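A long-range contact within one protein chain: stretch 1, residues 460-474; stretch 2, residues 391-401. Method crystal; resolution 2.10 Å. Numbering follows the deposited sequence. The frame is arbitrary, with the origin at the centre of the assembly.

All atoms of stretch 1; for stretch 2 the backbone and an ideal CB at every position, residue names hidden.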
# COMPACT_ATOMS: atom_id res chain seq x y z
N VAL A 460 15.54 1.69 14.79
CA VAL A 460 14.39 1.08 15.45
C VAL A 460 13.12 1.90 15.22
O VAL A 460 12.97 3.00 15.75
CB VAL A 460 14.63 0.95 16.97
CG1 VAL A 460 13.51 0.13 17.62
CG2 VAL A 460 15.99 0.30 17.21
N SER A 461 12.20 1.35 14.43
CA SER A 461 10.96 2.04 14.10
C SER A 461 9.93 2.02 15.22
O SER A 461 9.53 0.96 15.69
CB SER A 461 10.33 1.41 12.86
OG SER A 461 9.12 2.06 12.54
N LEU A 462 9.51 3.22 15.63
CA LEU A 462 8.52 3.35 16.70
C LEU A 462 7.19 2.85 16.15
O LEU A 462 6.42 2.20 16.85
CB LEU A 462 8.40 4.80 17.14
CG LEU A 462 9.64 5.43 17.79
CD1 LEU A 462 9.46 6.94 17.84
CD2 LEU A 462 9.86 4.86 19.19
N VAL A 463 6.94 3.15 14.88
CA VAL A 463 5.71 2.71 14.25
C VAL A 463 5.59 1.19 14.34
O VAL A 463 4.61 0.67 14.86
CB VAL A 463 5.66 3.16 12.78
CG1 VAL A 463 4.37 2.67 12.12
CG2 VAL A 463 5.74 4.70 12.71
N VAL A 464 6.61 0.48 13.84
CA VAL A 464 6.61 -0.98 13.89
C VAL A 464 6.50 -1.47 15.34
O VAL A 464 5.85 -2.48 15.62
CB VAL A 464 7.89 -1.57 13.26
CG1 VAL A 464 7.94 -3.08 13.49
CG2 VAL A 464 7.91 -1.29 11.75
N GLU A 465 7.13 -0.74 16.26
CA GLU A 465 7.11 -1.07 17.68
C GLU A 465 5.67 -0.99 18.20
O GLU A 465 5.18 -1.88 18.92
CB GLU A 465 7.99 -0.07 18.45
CG GLU A 465 8.09 -0.30 19.95
CD GLU A 465 8.74 0.88 20.69
OE1 GLU A 465 8.03 1.85 21.03
OE2 GLU A 465 9.98 0.83 20.94
N ALA A 466 4.98 0.09 17.85
CA ALA A 466 3.60 0.27 18.30
C ALA A 466 2.72 -0.81 17.68
O ALA A 466 1.88 -1.42 18.35
CB ALA A 466 3.10 1.63 17.91
N VAL A 467 2.92 -1.04 16.39
CA VAL A 467 2.13 -2.05 15.70
C VAL A 467 2.29 -3.42 16.33
O VAL A 467 1.30 -4.10 16.61
CB VAL A 467 2.52 -2.12 14.20
CG1 VAL A 467 2.22 -3.49 13.64
CG2 VAL A 467 1.73 -1.05 13.44
N GLU A 468 3.53 -3.84 16.57
CA GLU A 468 3.72 -5.15 17.18
C GLU A 468 3.18 -5.13 18.61
O GLU A 468 2.55 -6.10 19.05
CB GLU A 468 5.20 -5.56 17.17
CG GLU A 468 5.41 -6.96 17.77
CD GLU A 468 6.76 -7.58 17.47
OE1 GLU A 468 7.79 -6.95 17.82
OE2 GLU A 468 6.79 -8.69 16.89
N GLY A 469 3.39 -4.03 19.32
CA GLY A 469 2.90 -3.93 20.67
C GLY A 469 1.38 -4.01 20.75
O GLY A 469 0.83 -4.62 21.67
N ALA A 470 0.69 -3.39 19.79
CA ALA A 470 -0.76 -3.41 19.78
C ALA A 470 -1.28 -4.77 19.32
O ALA A 470 -2.47 -5.04 19.38
CB ALA A 470 -1.31 -2.29 18.86
N GLY A 471 -0.38 -5.64 18.85
CA GLY A 471 -0.78 -6.96 18.41
C GLY A 471 -1.34 -7.04 16.99
O GLY A 471 -1.92 -8.05 16.60
N ILE A 472 -1.14 -5.99 16.19
CA ILE A 472 -1.66 -6.01 14.83
C ILE A 472 -0.60 -6.09 13.74
O ILE A 472 -0.83 -5.66 12.61
CB ILE A 472 -2.55 -4.77 14.57
CG1 ILE A 472 -1.77 -3.47 14.81
CG2 ILE A 472 -3.76 -4.82 15.48
CD1 ILE A 472 -2.53 -2.21 14.32
N GLY A 473 0.55 -6.67 14.07
CA GLY A 473 1.61 -6.81 13.10
C GLY A 473 2.85 -7.45 13.69
O GLY A 473 3.65 -6.77 14.34
N LYS A 474 3.01 -8.75 13.47
CA LYS A 474 4.15 -9.47 14.01
C LYS A 474 5.40 -9.23 13.17
O LYS A 474 5.37 -9.37 11.94
CB LYS A 474 3.84 -10.97 14.04
CG LYS A 474 5.05 -11.81 14.45
CD LYS A 474 4.77 -13.30 14.29
CE LYS A 474 3.78 -13.80 15.32
NZ LYS A 474 3.61 -15.28 15.22
N UNK A 391 13.66 -1.33 5.92
CA UNK A 391 12.32 -1.75 5.52
C UNK A 391 12.03 -2.93 6.43
O UNK A 391 12.96 -3.57 6.92
CB UNK A 391 12.22 -2.11 4.04
N UNK A 392 10.76 -3.22 6.67
CA UNK A 392 10.44 -4.35 7.53
C UNK A 392 9.39 -5.25 6.86
O UNK A 392 8.64 -4.81 5.98
CB UNK A 392 9.94 -3.86 8.89
N UNK A 393 9.37 -6.51 7.27
CA UNK A 393 8.39 -7.45 6.78
C UNK A 393 7.69 -7.91 8.07
O UNK A 393 8.36 -8.38 9.00
CB UNK A 393 9.01 -8.60 5.98
N UNK A 394 6.37 -7.72 8.13
CA UNK A 394 5.59 -8.14 9.28
C UNK A 394 4.66 -9.22 8.76
O UNK A 394 4.69 -9.56 7.58
CB UNK A 394 4.83 -6.98 9.93
N UNK A 395 3.83 -9.76 9.65
CA UNK A 395 2.84 -10.76 9.26
C UNK A 395 1.52 -10.33 9.90
O UNK A 395 1.52 -9.80 11.02
CB UNK A 395 3.25 -12.17 9.69
N UNK A 396 0.41 -10.54 9.19
CA UNK A 396 -0.90 -10.17 9.71
C UNK A 396 -1.30 -11.05 10.88
O UNK A 396 -0.86 -12.19 10.98
CB UNK A 396 -1.96 -10.26 8.61
N UNK A 397 -2.16 -10.55 11.75
CA UNK A 397 -2.53 -11.33 12.92
C UNK A 397 -4.01 -11.54 13.07
O UNK A 397 -4.82 -10.85 12.46
CB UNK A 397 -1.99 -10.65 14.18
N UNK A 398 -4.35 -12.49 13.93
CA UNK A 398 -5.75 -12.80 14.19
C UNK A 398 -6.36 -11.65 14.95
O UNK A 398 -7.51 -11.29 14.70
CB UNK A 398 -5.90 -14.11 14.97
N UNK A 399 -5.59 -11.05 15.86
CA UNK A 399 -6.11 -9.93 16.65
C UNK A 399 -6.53 -8.77 15.75
O UNK A 399 -7.54 -8.11 16.02
CB UNK A 399 -5.06 -9.46 17.66
N UNK A 400 -5.75 -8.53 14.71
CA UNK A 400 -6.05 -7.47 13.75
C UNK A 400 -7.40 -7.74 13.09
O UNK A 400 -8.14 -6.82 12.80
CB UNK A 400 -4.95 -7.36 12.70
N UNK A 401 -7.71 -9.01 12.85
CA UNK A 401 -9.00 -9.34 12.24
C UNK A 401 -10.12 -8.84 13.16
O UNK A 401 -11.17 -8.42 12.69
CB UNK A 401 -9.12 -10.84 11.99

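Position 391 opens an extended strand, and its ideal CB has nothing of stretch 1 within 5.5 Å, so this contact sets no preference; the residue is Ser391.

At position 392 the CB points toward the helix, 4.3 Å from Val464 CG2, with the first turn of the helix beyond it. A broad apolar or aromatic side chain would suit. It is Tyr392, whose ring takes Val464 CG2 over one face, 4.2 Å from the ring centroid, in a CH-pi contact. The ring also reaches the helix start, where Ser461 CB lies 3.9 Å from Tyr392 CE1.

The strand alternates, so position 393 points away and stretch 1 leaves the choice free; it is Val393.

Position 394 turns back toward stretch 1. Its ideal CB is only 3.2 Å from Lys474 O, a tight start, but beyond lie the methyls of Val464 and Val467. A slim CB followed by apolar branches fits, so leucine or methionine would suit, while a side chain branched at CB is less favoured by the tight start. Leu394 places CD2 3.9 Å from Val464 CG1 and CD1 4.0 Å from Val467 CG1.

At position 395 the backbone does the work in an antiparallel bridge: the N of position 395 donates to Lys474 O (2.8 Å), and Lys474 N donates to the O of position 395 (3.1 Å). The CB lies on the same sheet face as the Lys474 side chain, and since the bonds are made by main chain, several residues could serve. The deposited one is the small Ala395.

A CB at position 396 would point away, and phi/psi of -69/154 does not demand glycine, yet Gly396 is found.

Position 397 precedes a helix, and its ideal CB lies 3.6 Å from Gly471 O. Serine, threonine, asparagine or aspartate could cap the helix, but the nearby carbonyl favours one that can also donate. Thr397 does both: OG1 donates to Gly471 O (2.8 Å) and accepts from the backbone N of position 400 (3.1 Å). Its CG2 packs 3.8 Å from Gly473 N.

Position 398 points away, where many polar residues would do; it is Glu398.

Position 399 looks across Gly471 to the carbonyls at the helix C-terminus, inviting a long donor such as lysine or arginine. Lys399, with all four chi angles t, extends NZ to Ala470 O (3.1 Å). Its path runs over the bare Gly471, where an ideal CB would sit 2.8 Å from Lys399 CD; the backbone angles there already call for glycine.

Position 400 has its CB 4.0 Å from Ile472 CG2, and a small apolar residue suffices. Ala400 CB lies 4.0 Å from Ile472 CG2.

Position 401 is out of reach; it is Met401, as selenomethionine.

Stretch 2, residues 391-401: SYVLAGTEKAM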
# COMPACT_ATOMS: atom_id res chain seq x y z
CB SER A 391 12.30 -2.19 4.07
OG SER A 391 12.18 -1.06 3.23
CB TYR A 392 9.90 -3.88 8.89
CG TYR A 392 10.86 -3.02 9.71
CD1 TYR A 392 11.07 -1.67 9.40
CD2 TYR A 392 11.57 -3.56 10.77
CE1 TYR A 392 11.96 -0.89 10.12
CE2 TYR A 392 12.47 -2.78 11.51
CZ TYR A 392 12.65 -1.46 11.17
OH TYR A 392 13.55 -0.70 11.89
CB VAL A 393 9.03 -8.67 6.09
CG1 VAL A 393 7.93 -9.65 5.69
CG2 VAL A 393 9.84 -8.23 4.86
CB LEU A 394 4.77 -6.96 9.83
CG LEU A 394 5.52 -5.63 10.01
CD1 LEU A 394 4.56 -4.55 10.51
CD2 LEU A 394 6.68 -5.81 10.98
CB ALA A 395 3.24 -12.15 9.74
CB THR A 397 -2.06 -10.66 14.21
OG1 THR A 397 -2.82 -9.47 14.42
CG2 THR A 397 -0.57 -10.31 14.09
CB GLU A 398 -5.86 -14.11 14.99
CG GLU A 398 -5.52 -15.35 14.16
CD GLU A 398 -5.45 -16.64 14.97
OE1 GLU A 398 -4.47 -16.81 15.73
OE2 GLU A 398 -6.38 -17.48 14.86
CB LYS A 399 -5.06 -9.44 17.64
CG LYS A 399 -5.54 -8.23 18.44
CD LYS A 399 -4.56 -7.85 19.54
CE LYS A 399 -5.15 -6.79 20.43
NZ LYS A 399 -4.19 -6.42 21.53
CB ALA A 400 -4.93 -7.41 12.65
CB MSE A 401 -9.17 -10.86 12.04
CG MSE A 401 -8.28 -11.51 10.99
SE MSE A 401 -8.27 -10.76 9.16
CE MSE A 401 -10.17 -10.77 8.73
O HOH W 1 -2.19 -7.49 11.24
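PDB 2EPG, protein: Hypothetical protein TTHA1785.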